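Local coordinates for protein putative surface-anchored fimbrial subunit (Corynebacterium diphtheriae, PDB 3HR6) that forms, as the major pilin SpaA, the shaft of a surface-anchored pilus from tandem Ig-like modules, and probably serves cell adhesion, at residues 158-164 with 345-349; 193-199 with 258-264; 263-269 with 305-309; 366-370 with 413-417. All blocks are in the same frame, centred on the assembly; numbering follows the deposited sequence. Where two conformers were deposited one is given.

Contact 1: 158-164 with 345-349; sequences QPGFSVG and PISLD. With CA (calcium ion), chain B.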
loop_
_atom_site.group_PDB
_atom_site.type_symbol
_atom_site.label_atom_id
_atom_site.label_comp_id
_atom_site.label_asym_id
_atom_site.label_seq_id
_atom_site.Cartn_x
_atom_site.Cartn_y
_atom_site.Cartn_z
ATOM N N GLN A 158 17.694 -19.027 -6.383
ATOM C CA GLN A 158 18.570 -18.240 -5.506
ATOM C C GLN A 158 17.742 -17.623 -4.382
ATOM O O GLN A 158 16.702 -17.031 -4.632
ATOM C CB GLN A 158 19.282 -17.149 -6.293
ATOM C CG GLN A 158 20.188 -16.257 -5.405
ATOM C CD GLN A 158 21.098 -15.366 -6.244
ATOM O OE1 GLN A 158 22.079 -15.855 -6.833
ATOM N NE2 GLN A 158 20.813 -14.064 -6.270
ATOM N N PRO A 159 18.217 -17.710 -3.149
ATOM C CA PRO A 159 17.402 -17.120 -2.084
ATOM C C PRO A 159 17.112 -15.648 -2.289
ATOM O O PRO A 159 17.972 -14.883 -2.699
ATOM C CB PRO A 159 18.282 -17.302 -0.852
ATOM C CG PRO A 159 19.050 -18.523 -1.181
ATOM C CD PRO A 159 19.321 -18.519 -2.631
ATOM N N GLY A 160 15.900 -15.245 -1.915
ATOM C CA GLY A 160 15.541 -13.858 -1.976
ATOM C C GLY A 160 15.281 -13.340 -3.351
ATOM O O GLY A 160 15.148 -14.124 -4.351
ATOM N N PHE A 161 15.276 -12.002 -3.439
ATOM C CA PHE A 161 15.044 -11.303 -4.699
ATOM C C PHE A 161 16.036 -10.169 -4.805
ATOM O O PHE A 161 15.709 -8.988 -4.840
ATOM C CB PHE A 161 13.589 -10.828 -4.884
ATOM C CG PHE A 161 12.868 -10.476 -3.607
ATOM C CD1 PHE A 161 12.921 -9.187 -3.082
ATOM C CD2 PHE A 161 12.090 -11.426 -2.953
ATOM C CE1 PHE A 161 12.242 -8.877 -1.927
ATOM C CE2 PHE A 161 11.408 -11.085 -1.813
ATOM C CZ PHE A 161 11.526 -9.822 -1.279
ATOM N N SER A 162 17.304 -10.562 -4.895
ATOM C CA SER A 162 18.363 -9.603 -5.163
ATOM C C SER A 162 18.127 -8.963 -6.558
ATOM O O SER A 162 17.363 -9.484 -7.416
ATOM C CB SER A 162 19.695 -10.336 -5.143
ATOM O OG SER A 162 20.135 -10.644 -3.841
ATOM N N VAL A 163 18.758 -7.844 -6.805
ATOM C CA VAL A 163 18.674 -7.183 -8.094
ATOM C C VAL A 163 18.967 -8.213 -9.189
ATOM O O VAL A 163 19.942 -8.956 -9.128
ATOM C CB VAL A 163 19.690 -5.969 -8.174
ATOM C CG1 VAL A 163 19.774 -5.419 -9.615
ATOM C CG2 VAL A 163 19.249 -4.894 -7.165
ATOM N N GLY A 164 18.076 -8.300 -10.150
ATOM C CA GLY A 164 18.229 -9.193 -11.267
ATOM C C GLY A 164 17.247 -10.346 -11.208
ATOM O O GLY A 164 17.111 -11.097 -12.178
ATOM N N PRO A 345 27.474 -19.893 -7.013
ATOM C CA PRO A 345 27.811 -18.488 -6.981
ATOM C C PRO A 345 26.531 -17.673 -6.954
ATOM O O PRO A 345 25.502 -18.084 -7.552
ATOM C CB PRO A 345 28.547 -18.269 -8.296
ATOM C CG PRO A 345 28.989 -19.622 -8.703
ATOM C CD PRO A 345 27.927 -20.527 -8.263
ATOM N N ILE A 346 26.587 -16.572 -6.241
ATOM C CA ILE A 346 25.445 -15.683 -6.135
ATOM C C ILE A 346 25.458 -14.746 -7.303
ATOM O O ILE A 346 26.496 -14.157 -7.635
ATOM C CB ILE A 346 25.450 -14.968 -4.755
ATOM C CG1 ILE A 346 25.187 -16.021 -3.690
ATOM C CG2 ILE A 346 24.445 -13.804 -4.727
ATOM C CD1 ILE A 346 25.465 -15.575 -2.256
ATOM N N SER A 347 24.295 -14.603 -7.943
ATOM C CA SER A 347 24.140 -13.715 -9.090
ATOM C C SER A 347 23.557 -12.373 -8.655
ATOM O O SER A 347 22.597 -12.321 -7.887
ATOM C CB SER A 347 23.239 -14.398 -10.140
ATOM O OG SER A 347 23.084 -13.599 -11.265
ATOM N N LEU A 348 24.149 -11.288 -9.132
ATOM C CA LEU A 348 23.652 -9.932 -8.853
ATOM C C LEU A 348 23.584 -9.182 -10.171
ATOM O O LEU A 348 24.595 -8.984 -10.846
ATOM C CB LEU A 348 24.560 -9.113 -7.901
ATOM C CG LEU A 348 24.856 -9.789 -6.585
ATOM C CD1 LEU A 348 25.962 -9.090 -5.745
ATOM C CD2 LEU A 348 23.536 -9.914 -5.733
ATOM N N ASP A 349 22.381 -8.735 -10.501
ATOM C CA ASP A 349 22.087 -8.102 -11.771
ATOM C C ASP A 349 22.670 -8.881 -12.961
ATOM O O ASP A 349 23.276 -8.296 -13.843
ATOM C CB ASP A 349 22.603 -6.654 -11.730
ATOM C CG ASP A 349 21.823 -5.735 -12.623
ATOM O OD1 ASP A 349 20.831 -6.147 -13.216
ATOM O OD2 ASP A 349 22.223 -4.572 -12.760
HETATM CA CA CA B . 14.801 -16.003 -5.658
HETATM O O HOH W 1 22.917 -18.389 -6.467
HETATM O O HOH W 2 15.847 -17.325 -7.652
HETATM O O HOH W 3 20.104 -11.654 -8.802
HETATM O O HOH W 4 13.392 -14.707 -7.469
#
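Gln-158 reaches out of the calcium-binding loop and lays its amide against the backbone of Ser-347. Its CG stands anti to the backbone N (chi1 178°) and the chain runs on extended, which carries the amide clear of its own loop and over to segment 345-349. CB and CG make up the stem; the first atom to come near the other segment is CD, level with the peptide N and O of Ser-347. OE1 accepts from Ser-347 N at 2.8 Å, in the carbonyl plane on a lone pair, and also takes a proton from a water that bridges to Pro-345 O. NE2 gives its N-H to Ser-347 O at 3.0 Å, nearly straight and in the plane of its own amide. The glutamine thus pairs with both polar groups of a single residue, as a neighbouring strand would, while Ile-346 CG2 rests 3.8 Å from OE1.

The other end of Gln-158 serves the metal: its backbone O binds the calcium ion at 2.4 Å, as does Gly-160 O at 2.3 Å, with Asp-153, Asp-155, Glu-165 and water completing the site. The loop joins strands 148-152 and 166-174, so one residue ties the calcium site to the loop between strands 327-333 and 354-355 of the C-terminal part of the chain.

Further along, Asp-349 N donates to Val-163 O at 2.8 Å from above the carbonyl plane, and a water bridges that same oxygen to Ser-347 O. Val-163 CG1 lies 3.7 Å from Asp-349 CG, while Ser-162 CB meets Leu-348 CD2 at 3.9 Å.

Contact 2: 193-199 with 258-264; sequences LPAELGK and APVTKQP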
loop_
_atom_site.group_PDB
_atom_site.type_symbol
_atom_site.label_atom_id
_atom_site.label_comp_id
_atom_site.label_asym_id
_atom_site.label_seq_id
_atom_site.Cartn_x
_atom_site.Cartn_y
_atom_site.Cartn_z
ATOM N N LEU A 193 4.208 0.803 -6.899
ATOM C CA LEU A 193 5.392 0.022 -6.681
ATOM C C LEU A 193 6.559 0.955 -6.352
ATOM O O LEU A 193 6.649 2.030 -6.906
ATOM C CB LEU A 193 5.741 -0.810 -7.908
ATOM C CG LEU A 193 4.942 -2.117 -8.174
ATOM C CD1 LEU A 193 3.466 -1.862 -8.373
ATOM C CD2 LEU A 193 5.504 -2.843 -9.376
ATOM N N PRO A 194 7.482 0.466 -5.509
ATOM C CA PRO A 194 8.699 1.270 -5.363
ATOM C C PRO A 194 9.456 1.452 -6.679
ATOM O O PRO A 194 9.373 0.616 -7.579
ATOM C CB PRO A 194 9.532 0.481 -4.347
ATOM C CG PRO A 194 9.065 -0.892 -4.414
ATOM C CD PRO A 194 7.586 -0.849 -4.873
ATOM N N ALA A 195 10.226 2.527 -6.802
ATOM C CA ALA A 195 10.896 2.832 -8.052
ATOM C C ALA A 195 11.912 1.829 -8.509
ATOM O O ALA A 195 12.213 1.789 -9.676
ATOM C CB ALA A 195 11.562 4.203 -7.993
ATOM N N GLU A 196 12.431 1.005 -7.608
ATOM C CA GLU A 196 13.418 0.032 -7.952
ATOM C C GLU A 196 12.838 -1.184 -8.703
ATOM O O GLU A 196 13.595 -2.067 -9.123
ATOM C CB GLU A 196 14.142 -0.394 -6.694
ATOM C CG GLU A 196 14.867 0.796 -6.040
ATOM C CD GLU A 196 14.052 1.542 -4.969
ATOM O OE1 GLU A 196 12.921 1.172 -4.693
ATOM O OE2 GLU A 196 14.559 2.534 -4.347
ATOM N N LEU A 197 11.517 -1.245 -8.797
ATOM C CA LEU A 197 10.865 -2.336 -9.526
ATOM C C LEU A 197 10.443 -1.942 -10.906
ATOM O O LEU A 197 9.932 -0.817 -11.140
ATOM C CB LEU A 197 9.624 -2.833 -8.780
ATOM C CG LEU A 197 9.874 -3.245 -7.326
ATOM C CD1 LEU A 197 8.592 -3.862 -6.691
ATOM C CD2 LEU A 197 10.992 -4.289 -7.318
ATOM N N GLY A 198 10.595 -2.887 -11.811
ATOM C CA GLY A 198 10.070 -2.741 -13.165
ATOM C C GLY A 198 8.577 -3.021 -13.193
ATOM O O GLY A 198 7.952 -3.216 -12.179
ATOM N N LYS A 199 8.000 -3.056 -14.390
ATOM C CA LYS A 199 6.582 -3.262 -14.486
ATOM C C LYS A 199 6.238 -4.717 -14.161
ATOM O O LYS A 199 7.011 -5.610 -14.449
ATOM C CB LYS A 199 6.083 -2.861 -15.870
ATOM C CG LYS A 199 6.082 -1.335 -16.045
ATOM C CD LYS A 199 5.431 -0.916 -17.309
ATOM C CE LYS A 199 5.692 0.544 -17.588
ATOM N NZ LYS A 199 7.077 0.755 -18.050
ATOM N N ALA A 258 7.216 -8.606 -9.900
ATOM C CA ALA A 258 7.900 -7.564 -10.662
ATOM C C ALA A 258 9.401 -7.734 -10.560
ATOM O O ALA A 258 9.891 -8.245 -9.556
ATOM C CB ALA A 258 7.503 -6.201 -10.145
ATOM N N PRO A 259 10.127 -7.273 -11.589
ATOM C CA PRO A 259 11.585 -7.385 -11.534
ATOM C C PRO A 259 12.238 -6.371 -10.595
ATOM O O PRO A 259 11.893 -5.185 -10.574
ATOM C CB PRO A 259 12.010 -7.200 -12.985
ATOM C CG PRO A 259 10.960 -6.534 -13.646
ATOM C CD PRO A 259 9.663 -6.886 -12.920
ATOM N N VAL A 260 13.165 -6.852 -9.792
ATOM C CA VAL A 260 13.957 -5.940 -8.967
ATOM C C VAL A 260 15.084 -5.441 -9.866
ATOM O O VAL A 260 15.983 -6.205 -10.170
ATOM C CB VAL A 260 14.491 -6.619 -7.677
ATOM C CG1 VAL A 260 15.294 -5.654 -6.854
ATOM C CG2 VAL A 260 13.343 -7.159 -6.806
ATOM N N THR A 261 15.084 -4.166 -10.245
ATOM C CA THR A 261 15.983 -3.714 -11.307
ATOM C C THR A 261 17.181 -2.956 -10.798
ATOM O O THR A 261 18.179 -2.832 -11.523
ATOM C CB THR A 261 15.303 -2.834 -12.374
ATOM O OG1 THR A 261 15.050 -1.523 -11.844
ATOM C CG2 THR A 261 13.993 -3.434 -12.818
ATOM N N LYS A 262 17.111 -2.476 -9.557
ATOM C CA LYS A 262 18.243 -1.735 -9.018
ATOM C C LYS A 262 18.212 -1.718 -7.533
ATOM O O LYS A 262 17.158 -1.864 -6.908
ATOM C CB LYS A 262 18.311 -0.324 -9.568
ATOM C CG LYS A 262 17.136 0.526 -9.250
ATOM C CD LYS A 262 17.100 1.760 -10.155
ATOM C CE LYS A 262 15.952 2.685 -9.831
ATOM N NZ LYS A 262 16.048 3.958 -10.666
ATOM N N GLN A 263 19.391 -1.484 -6.965
ATOM C CA GLN A 263 19.519 -1.447 -5.537
ATOM C C GLN A 263 18.908 -0.145 -5.023
ATOM O O GLN A 263 19.286 0.950 -5.477
ATOM C CB GLN A 263 21.000 -1.439 -5.167
ATOM C CG GLN A 263 21.274 -1.238 -3.677
ATOM C CD GLN A 263 22.747 -1.336 -3.371
ATOM O OE1 GLN A 263 23.258 -2.396 -2.939
ATOM N NE2 GLN A 263 23.437 -0.250 -3.583
ATOM N N PRO A 264 18.028 -0.247 -4.016
ATOM C CA PRO A 264 17.555 0.980 -3.396
ATOM C C PRO A 264 18.735 1.728 -2.780
ATOM O O PRO A 264 19.578 1.096 -2.096
ATOM C CB PRO A 264 16.601 0.484 -2.305
ATOM C CG PRO A 264 16.240 -0.826 -2.678
ATOM C CD PRO A 264 17.423 -1.430 -3.402
HETATM O O HOH W 5 13.030 -0.083 -11.761
#
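A type I beta turn from Pro-194 to Leu-197 brings Glu-196 and Leu-197 against the chain as it leaves strand 251-259, in the middle Ig-like part of the pilin. Two backbone hydrogen bonds hold the pair together. Thr-261 N donates to Glu-196 O at 2.8 Å, arriving nearly along the C=O axis, and Gly-198 N donates to Pro-259 O at 2.9 Å. Pro-259 O is also approached by Leu-197 CA, a CA-H...O contact of 3.2 Å. With Leu-197 bridged to Val-260 just once, this is a brief strand-like pairing within the Cna-B-like region, where the loop following strand 187-192 meets the end of strand 251-259.

On the inner side, Leu-197 CD2 touches Val-260 CG2 at 3.7 Å, and Leu-193 CD2 reaches Ala-258 CB at 4.0 Å. Val-167 and Leu-269 also pack on Leu-197, placing it between strands 166-174 and 268-276. Gly-198 lies close against the Pro-259 ring, its CA 3.9 Å from Pro-259 CG, and against Thr-261 CG2; Gly-198 O is buried without a polar partner.

The side chain of Glu-196 makes contact mainly through its carbon stem. The chain turns about its CB-CG bond (chi2 92°) and the side chain crosses Pro-264 at about a right angle, with OE2 3.5 Å from Pro-264 CB. CB sits 3.4 Å from Lys-262 O, and CG lies beside Lys-262 CG. The two charged ends do not meet. On the more exposed side, a water donates to Ala-195 O and also contacts Thr-261 OG1.

Contact 3: 263-269 with 305-309; sequences QPENGQL and KFGQI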
loop_
_atom_site.group_PDB
_atom_site.type_symbol
_atom_site.label_atom_id
_atom_site.label_comp_id
_atom_site.label_asym_id
_atom_site.label_seq_id
_atom_site.Cartn_x
_atom_site.Cartn_y
_atom_site.Cartn_z
ATOM N N GLN A 263 19.391 -1.484 -6.965
ATOM C CA GLN A 263 19.519 -1.447 -5.537
ATOM C C GLN A 263 18.908 -0.145 -5.023
ATOM O O GLN A 263 19.286 0.950 -5.477
ATOM C CB GLN A 263 21.000 -1.439 -5.167
ATOM C CG GLN A 263 21.274 -1.238 -3.677
ATOM C CD GLN A 263 22.747 -1.336 -3.371
ATOM O OE1 GLN A 263 23.258 -2.396 -2.939
ATOM N NE2 GLN A 263 23.437 -0.250 -3.583
ATOM N N PRO A 264 18.028 -0.247 -4.016
ATOM C CA PRO A 264 17.555 0.980 -3.396
ATOM C C PRO A 264 18.735 1.728 -2.780
ATOM O O PRO A 264 19.578 1.096 -2.096
ATOM C CB PRO A 264 16.601 0.484 -2.305
ATOM C CG PRO A 264 16.240 -0.826 -2.678
ATOM C CD PRO A 264 17.423 -1.430 -3.402
ATOM N N GLU A 265 18.797 3.006 -3.047
ATOM C CA GLU A 265 19.910 3.838 -2.537
ATOM C C GLU A 265 20.039 3.801 -1.026
ATOM O O GLU A 265 21.177 3.874 -0.511
ATOM C CB GLU A 265 19.776 5.259 -3.032
ATOM C CG GLU A 265 20.000 5.346 -4.522
ATOM C CD GLU A 265 20.194 6.756 -4.980
ATOM O OE1 GLU A 265 21.362 7.169 -5.127
ATOM O OE2 GLU A 265 19.175 7.474 -5.150
ATOM N N ASN A 266 18.916 3.625 -0.324
ATOM C CA ASN A 266 18.973 3.591 1.143
ATOM C C ASN A 266 18.788 2.179 1.644
ATOM O O ASN A 266 18.444 1.980 2.800
ATOM C CB ASN A 266 17.906 4.504 1.723
ATOM C CG ASN A 266 16.512 4.068 1.371
ATOM O OD1 ASN A 266 16.313 3.075 0.662
ATOM N ND2 ASN A 266 15.506 4.834 1.845
ATOM N N GLY A 267 18.946 1.202 0.746
ATOM C CA GLY A 267 18.721 -0.200 1.040
ATOM C C GLY A 267 17.310 -0.678 1.218
ATOM O O GLY A 267 17.126 -1.846 1.388
ATOM N N GLN A 268 16.325 0.230 1.165
ATOM C CA GLN A 268 14.970 -0.103 1.521
ATOM C C GLN A 268 14.113 -0.274 0.259
ATOM O O GLN A 268 13.846 0.707 -0.424
ATOM C CB GLN A 268 14.365 0.982 2.384
ATOM C CG GLN A 268 15.266 1.482 3.498
ATOM C CD GLN A 268 15.754 0.366 4.384
ATOM O OE1 GLN A 268 16.987 0.013 4.414
ATOM N NE2 GLN A 268 14.810 -0.203 5.133
ATOM N N LEU A 269 13.698 -1.510 -0.009
ATOM C CA LEU A 269 12.735 -1.809 -1.071
ATOM C C LEU A 269 11.387 -1.972 -0.336
ATOM O O LEU A 269 11.069 -3.045 0.235
ATOM C CB LEU A 269 13.107 -3.054 -1.839
ATOM C CG LEU A 269 12.171 -3.416 -2.960
ATOM C CD1 LEU A 269 12.367 -2.566 -4.195
ATOM C CD2 LEU A 269 12.416 -4.877 -3.327
ATOM N N LYS A 305 15.283 -5.505 2.843
ATOM C CA LYS A 305 16.520 -4.834 3.185
ATOM C C LYS A 305 17.642 -5.309 2.271
ATOM O O LYS A 305 17.790 -6.497 2.062
ATOM C CB LYS A 305 16.859 -5.177 4.627
ATOM C CG LYS A 305 15.698 -5.019 5.611
ATOM C CD LYS A 305 15.195 -3.584 5.671
ATOM C CE LYS A 305 14.126 -3.455 6.743
ATOM N NZ LYS A 305 13.626 -2.067 6.887
ATOM N N PHE A 306 18.430 -4.356 1.788
ATOM C CA PHE A 306 19.471 -4.647 0.814
ATOM C C PHE A 306 20.810 -4.271 1.365
ATOM O O PHE A 306 20.945 -3.440 2.255
ATOM C CB PHE A 306 19.214 -3.936 -0.517
ATOM C CG PHE A 306 18.185 -4.633 -1.367
ATOM C CD1 PHE A 306 16.839 -4.635 -1.001
ATOM C CD2 PHE A 306 18.565 -5.340 -2.485
ATOM C CE1 PHE A 306 15.899 -5.314 -1.782
ATOM C CE2 PHE A 306 17.625 -5.998 -3.265
ATOM C CZ PHE A 306 16.302 -6.008 -2.907
ATOM N N GLY A 307 21.827 -4.929 0.802
ATOM C CA GLY A 307 23.207 -4.651 1.202
ATOM C C GLY A 307 24.150 -4.684 0.025
ATOM O O GLY A 307 23.801 -5.059 -1.084
ATOM N N GLN A 308 25.345 -4.220 0.276
ATOM C CA GLN A 308 26.353 -4.021 -0.766
ATOM C C GLN A 308 27.736 -4.294 -0.168
ATOM O O GLN A 308 28.055 -3.801 0.892
ATOM C CB GLN A 308 26.299 -2.556 -1.186
ATOM C CG GLN A 308 27.346 -2.129 -2.151
ATOM C CD GLN A 308 27.080 -0.735 -2.657
ATOM O OE1 GLN A 308 26.440 -0.576 -3.704
ATOM N NE2 GLN A 308 27.560 0.281 -1.923
ATOM N N ILE A 309 28.540 -5.066 -0.887
ATOM C CA ILE A 309 29.890 -5.449 -0.475
ATOM C C ILE A 309 30.840 -4.703 -1.388
ATOM O O ILE A 309 30.689 -4.729 -2.585
ATOM C CB ILE A 309 30.104 -6.959 -0.615
ATOM C CG1 ILE A 309 29.233 -7.701 0.396
ATOM C CG2 ILE A 309 31.567 -7.311 -0.364
ATOM C CD1 ILE A 309 29.116 -9.173 0.085
#
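Phe-306 fills the tight half of this contact, its ring wedged among Pro-264, Gly-267 and Leu-269. Pro-264 CD stands over one face, 4.1 Å from the ring centroid and 19° off the normal, a CH-pi contact displaced toward the rim. Leu-269 CB comes in obliquely to CE1 at 3.6 Å, and Gly-267 O lies at the ring edge, near its plane. That same oxygen accepts from Phe-306 N at 2.9 Å on a lone pair, though the hydrogen bond is well bent, 132° at the hydrogen. The bond helps hold the backbone that carries the ring. Gly-267, at positive phi, closes a type I turn from Pro-264, and Asn-266 OD1 forms an Asx turn by accepting from Gln-268 N.

The other half is looser, and its two glutamines are partly exposed. Gln-263, extended beyond a CG anti to its backbone N, crosses Gln-308 at about a right angle. Its NE2 donates to Gln-308 OE1 at 3.0 Å from above the carbonyl plane, the two amides being turned 50° apart. Gln-263 OE1 accepts from Gly-366 N, while Gln-308 is held further by Glu-425 and Ser-365.

Gln-268 and Lys-305 form an antiparallel non-hydrogen-bonded pair where strand 268-276 begins beside strand 302-315, which in turn runs between strands 361-375 and 424-432.

Contact 4: 366-370 with 413-417; sequences GIHLG and KLEAN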
loop_
_atom_site.group_PDB
_atom_site.type_symbol
_atom_site.label_atom_id
_atom_site.label_comp_id
_atom_site.label_asym_id
_atom_site.label_seq_id
_atom_site.Cartn_x
_atom_site.Cartn_y
_atom_site.Cartn_z
ATOM N N GLY A 366 23.115 -4.674 -4.510
ATOM C CA GLY A 366 21.796 -5.231 -4.676
ATOM C C GLY A 366 21.506 -6.601 -4.132
ATOM O O GLY A 366 20.631 -7.356 -4.641
ATOM N N ILE A 367 22.193 -6.921 -3.048
ATOM C CA ILE A 367 22.030 -8.132 -2.330
ATOM C C ILE A 367 20.798 -7.985 -1.434
ATOM O O ILE A 367 20.819 -7.203 -0.476
ATOM C CB ILE A 367 23.256 -8.479 -1.454
ATOM C CG1 ILE A 367 24.549 -8.572 -2.298
ATOM C CG2 ILE A 367 22.998 -9.770 -0.766
ATOM C CD1 ILE A 367 25.856 -8.452 -1.493
ATOM N N HIS A 368 19.753 -8.754 -1.725
ATOM C CA HIS A 368 18.557 -8.753 -0.876
ATOM C C HIS A 368 18.839 -9.627 0.324
ATOM O O HIS A 368 19.086 -10.829 0.214
ATOM C CB HIS A 368 17.344 -9.258 -1.658
ATOM C CG HIS A 368 16.158 -9.541 -0.792
ATOM N ND1 HIS A 368 15.364 -10.678 -0.916
ATOM C CD2 HIS A 368 15.630 -8.835 0.239
ATOM C CE1 HIS A 368 14.393 -10.633 -0.030
ATOM N NE2 HIS A 368 14.558 -9.548 0.719
ATOM N N LEU A 369 18.810 -9.039 1.509
ATOM C CA LEU A 369 19.150 -9.736 2.725
ATOM C C LEU A 369 17.980 -10.382 3.446
ATOM O O LEU A 369 18.103 -11.443 4.016
ATOM C CB LEU A 369 19.826 -8.742 3.660
ATOM C CG LEU A 369 21.118 -8.173 3.146
ATOM C CD1 LEU A 369 21.544 -7.067 4.084
ATOM C CD2 LEU A 369 22.213 -9.232 3.121
ATOM N N GLY A 370 16.825 -9.720 3.383
ATOM C CA GLY A 370 15.653 -10.189 4.099
ATOM C C GLY A 370 14.544 -9.170 4.056
ATOM O O GLY A 370 14.715 -8.116 3.446
ATOM N N LYS A 413 30.689 -10.325 6.663
ATOM C CA LYS A 413 29.517 -10.124 7.527
ATOM C C LYS A 413 28.594 -9.101 6.878
ATOM O O LYS A 413 28.956 -7.921 6.772
ATOM C CB LYS A 413 29.949 -9.617 8.914
ATOM C CG LYS A 413 30.771 -10.615 9.752
ATOM C CD LYS A 413 31.440 -9.963 10.969
ATOM C CE LYS A 413 31.610 -10.939 12.152
ATOM N NZ LYS A 413 32.421 -10.387 13.291
ATOM N N LEU A 414 27.442 -9.553 6.408
ATOM C CA LEU A 414 26.473 -8.704 5.754
ATOM C C LEU A 414 25.104 -9.227 6.080
ATOM O O LEU A 414 24.700 -10.245 5.552
ATOM C CB LEU A 414 26.706 -8.734 4.241
ATOM C CG LEU A 414 25.990 -7.582 3.552
ATOM C CD1 LEU A 414 26.812 -6.269 3.720
ATOM C CD2 LEU A 414 25.711 -7.948 2.117
ATOM N N GLU A 415 24.386 -8.524 6.944
ATOM C CA GLU A 415 23.076 -8.985 7.375
ATOM C C GLU A 415 22.236 -7.789 7.788
ATOM O O GLU A 415 22.758 -6.696 8.090
ATOM C CB GLU A 415 23.193 -10.005 8.506
ATOM C CG GLU A 415 23.638 -9.428 9.794
ATOM C CD GLU A 415 23.723 -10.472 10.895
ATOM O OE1 GLU A 415 24.245 -11.594 10.638
ATOM O OE2 GLU A 415 23.289 -10.132 12.027
ATOM N N ALA A 416 20.934 -7.994 7.843
ATOM C CA ALA A 416 20.008 -6.956 8.242
ATOM C C ALA A 416 19.117 -7.516 9.316
ATOM O O ALA A 416 19.179 -8.698 9.649
ATOM C CB ALA A 416 19.176 -6.478 7.034
ATOM N N ASN A 417 18.296 -6.653 9.883
ATOM C CA ASN A 417 17.350 -7.070 10.895
ATOM C C ASN A 417 16.158 -6.122 10.864
ATOM O O ASN A 417 16.087 -5.228 10.014
ATOM C CB ASN A 417 18.050 -7.123 12.249
ATOM C CG ASN A 417 18.616 -5.798 12.652
ATOM O OD1 ASN A 417 17.866 -4.833 12.831
ATOM N ND2 ASN A 417 19.944 -5.732 12.795
#
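Apolar contacts alone join the two segments: Leu-369 and Ile-367 reach out from strand 361-375, and Leu-414 and Ala-416 meet them. Leu-369 spreads its two methyls along the facing chain. CD1 lies 3.8 Å from Ala-416 CB, while CD2 lies 3.9 Å from Leu-414 CD2, the two leucines crossing at about a right angle. Leu-414 CD2 is shared, since Ile-367 CD1 also touches it, at 3.6 Å. In Leu-414, CG anti to the backbone N (chi1 -164°) swings the branch toward the strand, and chi2 of 79° then places CD2 against both residues.

Against the backbone, Leu-369 CD2 rests 3.6 Å from Leu-414 O and CD1 lies alongside the carbonyl carbon of Glu-415. The segments belong to the C-terminal Ig-like part of the pilin, where the chain leaving strand 410-412 closes over strand 361-375. Phe-392 of strand 391-398 and Val-424 of strand 424-432 join the same hydrophobic cluster.

Polar bonds go to other partners. Behind the contact His-368 turns the other way: ND1 takes the N-H of Phe-161, and the imidazole stacks on the Phe-161 ring.

Contacts 3 and 4 are the buried ones, and both involve the sheet in which strands 302-315 and 361-375 are neighbours; contacts 1 and 2 are only partly buried and lie largely in loops. Chemistry follows place: contact 4 is purely apolar, contact 3 mixes a ring pocket with an amide pair, contact 2 relies on backbone bonds, and contact 1 adds amide, water and metal. Contacts 2 and 3 share Gln-263 and Pro-264. A backbone hydrogen bond from Gly-164 N to Val-260 O joins contact 1 to contact 2, and the Ser-162 OG and His-368 N hydrogen bond joins it to contact 4. Contacts 1 and 3 join the middle part to the C-terminal part, while contact 2 stays in the first and contact 4 in the second.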